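Local coordinates for geranylgeranyl pyrophosphate synthase (Corynebacterium glutamicum, PDB 3LMD), which probably makes long-chain prenyl diphosphates, as a magnesium-dependent trans-isoprenyl diphosphate synthase of the FPP/GGPP synthase family, at residues R76-F81 / G201-S206; Q176-V181 / T193-E198; A207-A212 / A224-G229. All blocks are in the same frame, centred on the assembly; numbering follows the deposited sequence. Where two conformers were deposited one is given.

Contact 1: residues R76-F81 / G201-S206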
# COMPACT_ATOMS: atom_id res chain seq x y z
N ARG A 76 15.20 17.11 1.25
CA ARG A 76 14.73 15.81 0.75
C ARG A 76 15.56 15.38 -0.46
O ARG A 76 15.38 15.88 -1.58
CB ARG A 76 13.27 15.96 0.36
CG ARG A 76 12.38 16.55 1.48
CD ARG A 76 10.90 16.42 1.16
NE ARG A 76 10.07 16.98 2.22
CZ ARG A 76 9.60 16.27 3.25
NH1 ARG A 76 8.87 16.88 4.18
NH2 ARG A 76 9.83 14.96 3.33
N PHE A 77 16.47 14.43 -0.26
CA PHE A 77 17.40 14.06 -1.33
C PHE A 77 16.74 13.51 -2.60
O PHE A 77 17.17 13.83 -3.73
CB PHE A 77 18.43 13.02 -0.84
CG PHE A 77 19.34 12.58 -1.94
CD1 PHE A 77 19.10 11.40 -2.64
CD2 PHE A 77 20.39 13.39 -2.35
CE1 PHE A 77 19.93 11.02 -3.72
CE2 PHE A 77 21.20 13.02 -3.40
CZ PHE A 77 20.97 11.84 -4.09
N ARG A 78 15.75 12.65 -2.45
CA ARG A 78 15.16 12.01 -3.64
C ARG A 78 14.48 12.99 -4.59
O ARG A 78 14.71 12.93 -5.82
CB ARG A 78 14.22 10.88 -3.24
CG ARG A 78 14.98 9.77 -2.51
CD ARG A 78 14.07 8.78 -1.76
NE ARG A 78 14.90 7.80 -1.06
CZ ARG A 78 15.53 8.05 0.08
NH1 ARG A 78 15.37 9.22 0.69
NH2 ARG A 78 16.28 7.11 0.66
N PRO A 79 13.65 13.90 -4.06
CA PRO A 79 13.10 14.89 -5.00
C PRO A 79 14.18 15.81 -5.56
O PRO A 79 14.11 16.18 -6.73
CB PRO A 79 12.05 15.67 -4.18
CG PRO A 79 12.14 15.14 -2.75
CD PRO A 79 12.93 13.87 -2.75
N MET A 80 15.19 16.16 -4.76
CA MET A 80 16.28 17.00 -5.27
C MET A 80 16.97 16.33 -6.45
O MET A 80 17.28 16.97 -7.46
CB MET A 80 17.33 17.29 -4.17
CG MET A 80 18.42 18.30 -4.62
SD MET A 80 19.92 18.41 -3.56
CE MET A 80 20.86 17.01 -4.19
N PHE A 81 17.23 15.03 -6.32
CA PHE A 81 17.84 14.27 -7.42
C PHE A 81 16.94 14.26 -8.66
O PHE A 81 17.43 14.42 -9.78
CB PHE A 81 18.19 12.84 -6.98
CG PHE A 81 18.81 12.01 -8.11
CD1 PHE A 81 19.82 12.54 -8.90
CD2 PHE A 81 18.35 10.75 -8.39
CE1 PHE A 81 20.38 11.78 -9.94
CE2 PHE A 81 18.92 9.97 -9.41
CZ PHE A 81 19.92 10.48 -10.18
N GLY A 201 18.41 1.52 -3.37
CA GLY A 201 18.88 1.96 -4.70
C GLY A 201 17.73 2.23 -5.66
O GLY A 201 17.78 3.22 -6.43
N VAL A 202 16.71 1.36 -5.66
CA VAL A 202 15.75 1.43 -6.77
C VAL A 202 14.95 2.73 -6.74
O VAL A 202 14.51 3.22 -7.78
CB VAL A 202 14.71 0.24 -6.87
CG1 VAL A 202 15.38 -1.06 -7.30
CG2 VAL A 202 13.89 0.11 -5.55
N LEU A 203 14.73 3.27 -5.55
CA LEU A 203 13.91 4.48 -5.48
C LEU A 203 14.71 5.73 -5.86
O LEU A 203 14.16 6.69 -6.42
CB LEU A 203 13.29 4.64 -4.10
CG LEU A 203 12.23 5.74 -3.91
CD1 LEU A 203 11.04 5.65 -4.90
CD2 LEU A 203 11.73 5.59 -2.44
N ILE A 204 16.00 5.73 -5.56
CA ILE A 204 16.85 6.84 -6.01
C ILE A 204 16.99 6.77 -7.53
O ILE A 204 16.88 7.78 -8.22
CB ILE A 204 18.22 6.81 -5.29
CG1 ILE A 204 17.99 6.99 -3.78
CG2 ILE A 204 19.15 7.90 -5.79
CD1 ILE A 204 19.25 6.70 -2.97
N ALA A 205 17.20 5.56 -8.06
CA ALA A 205 17.20 5.32 -9.50
C ALA A 205 15.90 5.84 -10.12
O ALA A 205 15.92 6.46 -11.18
CB ALA A 205 17.39 3.81 -9.83
N SER A 206 14.78 5.58 -9.44
CA SER A 206 13.48 6.02 -9.94
C SER A 206 13.36 7.54 -10.00
O SER A 206 12.76 8.08 -10.91
CB SER A 206 12.35 5.45 -9.04
OG SER A 206 11.12 6.01 -9.40
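Ile-204 packs into the flank of helix 77-86, where it meets Phe-77, Arg-78 and Phe-81. The contact belongs to the all-helical isoprenoid synthase fold. It joins the start of helix 77-86 to the middle of the long helix 188-214. The two short axes run 36° from parallel, and their closest approach is 9.3 Å.

The tight part is the aromatic side. Phe-77 and Phe-81 lie one turn apart on the same helix. Each has CG anti to its backbone N (chi1 177° and 179°), which sends both CG atoms off the same flank of the helix. Ile-204 CG2 sits at the edge of the Phe-77 ring, in its plane, 3.8 Å from CE1. The same methyl lies 3.9 Å from Phe-81 CD2, so one branch serves both rings. Outside the two segments, Phe-236 meets Phe-77 edge-to-face, and helix 21-27 also touches this ring.

The looser part is built on Arg-78, which is partly exposed. Its chain is extended from CG to NE and crosses Leu-203 and Ile-204 at about a right angle. The methylene CD rests 4.0 Å from Leu-203 CD2. NE comes no nearer than 4.2 Å to Ile-204 CG1. These are van der Waals contacts of the arginine stem, without a polar bond to the other segment. Arg-78 also touches Val-104 and His-108 of helix 95-118. Its side chain lies about 9 Å from that of Asp-115, which binds calcium in a structure of this protein but not in this chain.

The closest approach of all is polar. The carbonyl oxygen of Ile-204 faces the C-H edge of the Phe-81 ring, consistent with weakly positive ring hydrogens. Ile-204 O lies in the ring plane, 3.2 Å from Phe-81 CE2 and 3.3 Å from CD2.

Contact 2: residues Q176-V181 / T193-E198; sequences QMRETV and TNVIRE
Arg-178 and Glu-198 form a side-on, two-pronged salt bridge in a largely buried helix-helix interface. NE of Arg-178 donates to OE1 of Glu-198 at 2.8 Å, and the bond is nearly straight at 167°. NH2 of Arg-178 donates to OE2 of Glu-198 at 2.9 Å and is more bent. Both oxygens are met on their syn sides. The two flat groups are not coplanar: guanidinium and carboxylate are turned 39° apart. OE1 nevertheless lies in the guanidinium plane, at its edge.

A bend in the arginine chain allows this grip. CG and CD follow an extended path, then chi3 of -60° turns NE aside. The stem slides past Val-195 in the opposite direction, with CD 3.6 Å from Val-195 CG2. Asn-194 CB covers one face of the guanidinium, toward its rim, 3.6 Å from NE. At the exposed margin, Glu-179 CB lies 4.0 Å from Val-195 CG1. The carboxylate of Glu-179 is bridged to Lys-199, just beyond the segment.

The segments form an antiparallel helix pair within the isoprenoid synthase fold. Helix 159-181 ends here and helix 188-214 has just begun. Gln-176 NE2 is hydrogen-bonded to OD1 of Asp-115, a calcium ligand in a structure of this protein, though not in this chain. From the second subunit, Phe-61 packs on Arg-178, and Glu-59 OE2 makes a long, weak ion pair with Arg-178 NH2.

Arg-197 adds a weak bond from NH2 to Glu-198 OE2, at 3.2 Å. One carboxylate is therefore shared by two arginines. Arg-178 NH2 and Arg-197 NH2 stand 4.6 Å apart. Their mutual repulsion is probably offset in large part by the shared acid, and the two positive neighbours would favour a charged Glu-198.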
# COMPACT_ATOMS: atom_id res chain seq x y z
N GLN A 176 12.29 -5.12 1.46
CA GLN A 176 11.84 -5.21 2.86
C GLN A 176 11.56 -6.68 3.26
O GLN A 176 11.92 -7.12 4.35
CB GLN A 176 10.56 -4.37 3.08
CG GLN A 176 10.74 -2.87 2.78
CD GLN A 176 9.40 -2.07 2.82
OE1 GLN A 176 8.61 -2.09 1.88
NE2 GLN A 176 9.17 -1.37 3.92
N MET A 177 10.89 -7.42 2.40
CA MET A 177 10.59 -8.85 2.69
C MET A 177 11.89 -9.65 2.76
O MET A 177 12.06 -10.50 3.61
CB MET A 177 9.68 -9.47 1.59
CG MET A 177 9.15 -10.88 1.96
SD MET A 177 7.92 -10.86 3.34
CE MET A 177 6.47 -10.57 2.35
N ARG A 178 12.82 -9.36 1.85
CA ARG A 178 14.12 -10.04 1.83
C ARG A 178 14.88 -9.80 3.13
O ARG A 178 15.46 -10.71 3.74
CB ARG A 178 14.97 -9.56 0.63
CG ARG A 178 16.30 -10.35 0.44
CD ARG A 178 17.16 -9.75 -0.68
NE ARG A 178 16.51 -9.73 -2.00
CZ ARG A 178 16.57 -10.74 -2.87
NH1 ARG A 178 17.18 -11.89 -2.53
NH2 ARG A 178 15.98 -10.64 -4.05
N GLU A 179 14.88 -8.56 3.58
CA GLU A 179 15.54 -8.26 4.84
C GLU A 179 14.84 -8.97 6.01
O GLU A 179 15.51 -9.47 6.93
CB GLU A 179 15.55 -6.75 5.08
CG GLU A 179 16.23 -6.35 6.40
CD GLU A 179 16.18 -4.86 6.61
OE1 GLU A 179 15.11 -4.27 6.37
OE2 GLU A 179 17.22 -4.28 6.99
N THR A 180 13.51 -9.00 5.98
CA THR A 180 12.71 -9.67 7.01
C THR A 180 12.96 -11.18 7.08
O THR A 180 13.14 -11.71 8.18
CB THR A 180 11.19 -9.41 6.83
OG1 THR A 180 10.95 -8.01 6.94
CG2 THR A 180 10.39 -10.12 7.93
N VAL A 181 12.98 -11.88 5.95
CA VAL A 181 13.24 -13.34 5.97
C VAL A 181 14.71 -13.70 6.20
O VAL A 181 15.03 -14.80 6.66
CB VAL A 181 12.76 -14.06 4.69
CG1 VAL A 181 11.27 -13.76 4.43
CG2 VAL A 181 13.61 -13.68 3.51
N THR A 193 23.84 -7.17 -0.45
CA THR A 193 23.84 -6.33 -1.65
C THR A 193 22.44 -6.22 -2.25
O THR A 193 22.00 -5.12 -2.65
CB THR A 193 24.81 -6.88 -2.72
OG1 THR A 193 26.14 -6.81 -2.21
CG2 THR A 193 24.73 -6.03 -4.02
N ASN A 194 21.73 -7.34 -2.31
CA ASN A 194 20.36 -7.37 -2.85
C ASN A 194 19.40 -6.56 -2.00
O ASN A 194 18.57 -5.83 -2.53
CB ASN A 194 19.83 -8.81 -2.92
CG ASN A 194 20.49 -9.62 -4.01
OD1 ASN A 194 20.94 -9.08 -4.99
ND2 ASN A 194 20.55 -10.92 -3.83
N VAL A 195 19.51 -6.69 -0.68
CA VAL A 195 18.69 -5.87 0.20
C VAL A 195 18.86 -4.37 -0.06
O VAL A 195 17.87 -3.66 -0.20
CB VAL A 195 18.91 -6.19 1.67
CG1 VAL A 195 18.17 -5.15 2.54
CG2 VAL A 195 18.38 -7.62 1.98
N ILE A 196 20.11 -3.88 -0.13
CA ILE A 196 20.34 -2.45 -0.35
C ILE A 196 19.88 -2.00 -1.74
O ILE A 196 19.23 -0.97 -1.87
CB ILE A 196 21.81 -2.05 -0.15
CG1 ILE A 196 22.29 -2.50 1.22
CG2 ILE A 196 21.98 -0.53 -0.34
CD1 ILE A 196 21.44 -2.02 2.34
N ARG A 197 20.18 -2.79 -2.76
CA ARG A 197 19.73 -2.46 -4.13
C ARG A 197 18.21 -2.28 -4.17
O ARG A 197 17.69 -1.34 -4.79
CB ARG A 197 20.14 -3.56 -5.11
CG ARG A 197 19.76 -3.28 -6.57
CD ARG A 197 20.17 -4.46 -7.51
NE ARG A 197 19.75 -5.75 -6.96
CZ ARG A 197 18.52 -6.26 -7.08
NH1 ARG A 197 17.58 -5.59 -7.75
NH2 ARG A 197 18.23 -7.44 -6.52
N GLU A 198 17.48 -3.19 -3.52
CA GLU A 198 16.00 -3.16 -3.53
C GLU A 198 15.37 -2.15 -2.58
O GLU A 198 14.48 -1.40 -2.97
CB GLU A 198 15.42 -4.55 -3.24
CG GLU A 198 15.79 -5.55 -4.34
CD GLU A 198 15.58 -6.99 -3.90
OE1 GLU A 198 15.46 -7.24 -2.69
OE2 GLU A 198 15.59 -7.88 -4.77

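Contact 3: residues A207-A212 / A224-G229; sequences AGYLGA and ALKNFG
The antiparallel pair of helix 188-214 and helix 219-246 packs closely where Tyr-209 and Gly-208 face Leu-225 and Lys-226. The short axes come within 7.2 Å. Tyr-209 CA and Lys-226 CA are the nearest such pair, at 4.6 Å. Beside them Gly-208 has no side chain, and its bare backbone faces Leu-225 and Lys-226. Its carbonyl carbon lies 4.3 Å from Lys-226 N, and its O is 4.0 Å from Leu-225 CB.

The two helices follow one another in the isoprenoid synthase fold and form a helical hairpin, crossing here at 156°. On the inner flank, one turn after Gly-208, Ala-212 CB meets Leu-225 CD1 at 3.7 Å. Leu-225 also packs on Ala-85 of helix 77-86 and on Phe-88 and Leu-331 of nearby loops.

The other flank is partly exposed. Tyr-209 and Lys-226 both have CG anti to the backbone N (chi1 176° and 179°). This sends each CG off its helix on the same side, and the two chains lie alongside, pointing the same way. Their CB atoms are 4.1 Å apart. Further out, Lys-226 CD lies obliquely to the tyrosine ring, 4.1 Å from CD1. The Tyr-209 ring also stacks with His-164 of helix 159-181.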
# COMPACT_ATOMS: atom_id res chain seq x y z
N ALA A 207 13.87 8.23 -8.99
CA ALA A 207 13.89 9.69 -9.00
C ALA A 207 14.64 10.21 -10.25
O ALA A 207 14.17 11.14 -10.90
CB ALA A 207 14.53 10.20 -7.77
N GLY A 208 15.78 9.61 -10.58
CA GLY A 208 16.55 10.04 -11.79
C GLY A 208 15.75 9.75 -13.06
O GLY A 208 15.62 10.59 -13.95
N TYR A 209 15.19 8.56 -13.12
CA TYR A 209 14.41 8.13 -14.29
C TYR A 209 13.24 9.10 -14.54
O TYR A 209 13.05 9.62 -15.64
CB TYR A 209 13.88 6.69 -14.08
CG TYR A 209 13.00 6.24 -15.23
CD1 TYR A 209 13.55 5.70 -16.40
CD2 TYR A 209 11.61 6.40 -15.17
CE1 TYR A 209 12.72 5.30 -17.50
CE2 TYR A 209 10.76 6.02 -16.28
CZ TYR A 209 11.34 5.47 -17.42
OH TYR A 209 10.55 5.10 -18.48
N LEU A 210 12.45 9.35 -13.49
CA LEU A 210 11.22 10.12 -13.61
C LEU A 210 11.51 11.60 -13.85
O LEU A 210 10.83 12.22 -14.66
CB LEU A 210 10.37 9.93 -12.35
CG LEU A 210 9.70 8.53 -12.27
CD1 LEU A 210 8.95 8.45 -10.89
CD2 LEU A 210 8.75 8.24 -13.45
N GLY A 211 12.47 12.16 -13.13
CA GLY A 211 12.85 13.56 -13.32
C GLY A 211 13.27 13.80 -14.75
O GLY A 211 12.81 14.74 -15.39
N ALA A 212 14.13 12.92 -15.28
CA ALA A 212 14.61 13.07 -16.65
C ALA A 212 13.49 12.81 -17.67
O ALA A 212 13.35 13.54 -18.65
CB ALA A 212 15.81 12.16 -16.91
N ALA A 224 20.86 6.76 -18.26
CA ALA A 224 22.08 7.04 -17.52
C ALA A 224 21.76 7.58 -16.12
O ALA A 224 22.46 7.27 -15.16
CB ALA A 224 22.94 8.06 -18.28
N LEU A 225 20.75 8.44 -16.01
CA LEU A 225 20.42 9.06 -14.72
C LEU A 225 19.80 8.03 -13.76
O LEU A 225 20.06 8.02 -12.55
CB LEU A 225 19.47 10.27 -14.90
CG LEU A 225 20.32 11.45 -15.43
CD1 LEU A 225 19.48 12.40 -16.33
CD2 LEU A 225 20.96 12.18 -14.30
N LYS A 226 18.99 7.16 -14.33
CA LYS A 226 18.46 6.03 -13.59
C LYS A 226 19.61 5.18 -13.00
O LYS A 226 19.64 4.88 -11.79
CB LYS A 226 17.62 5.17 -14.53
CG LYS A 226 17.05 3.94 -13.80
CD LYS A 226 16.15 3.05 -14.69
CE LYS A 226 16.94 2.35 -15.77
NZ LYS A 226 16.35 0.99 -16.02
N ASN A 227 20.56 4.80 -13.85
CA ASN A 227 21.65 3.90 -13.44
C ASN A 227 22.57 4.60 -12.46
O ASN A 227 23.13 3.99 -11.53
CB ASN A 227 22.44 3.43 -14.67
CG ASN A 227 21.66 2.43 -15.54
OD1 ASN A 227 20.61 1.94 -15.16
ND2 ASN A 227 22.20 2.14 -16.70
N PHE A 228 22.74 5.91 -12.64
CA PHE A 228 23.56 6.68 -11.72
C PHE A 228 22.90 6.69 -10.33
O PHE A 228 23.55 6.52 -9.32
CB PHE A 228 23.71 8.14 -12.21
CG PHE A 228 24.44 9.02 -11.23
CD1 PHE A 228 25.82 8.95 -11.13
CD2 PHE A 228 23.74 9.91 -10.41
CE1 PHE A 228 26.51 9.75 -10.21
CE2 PHE A 228 24.40 10.69 -9.50
CZ PHE A 228 25.81 10.63 -9.41
N GLY A 229 21.59 6.89 -10.30
CA GLY A 229 20.87 6.89 -9.01
C GLY A 229 21.00 5.52 -8.33
O GLY A 229 21.17 5.45 -7.11

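How the contacts relate
All three contacts use helix 188-214, at successive levels. Contact 2 is near its start, contact 1 in its middle and contact 3 toward its end. Contacts 1 and 3 are neighbours, with centres 8 Å apart. They share packing through Phe-81, which touches Gly-208 and Leu-225. Contact 1 lies nearest the chain centre and is mainly apolar. Contact 3 is also apolar, but its closeness comes from a glycine, and one flank is partly exposed. Contact 2 differs in chemistry: it is a buried charge network that also meets the second subunit. It adjoins contact 1 through a probable backbone bond from Gly-201 N to Ile-196 O.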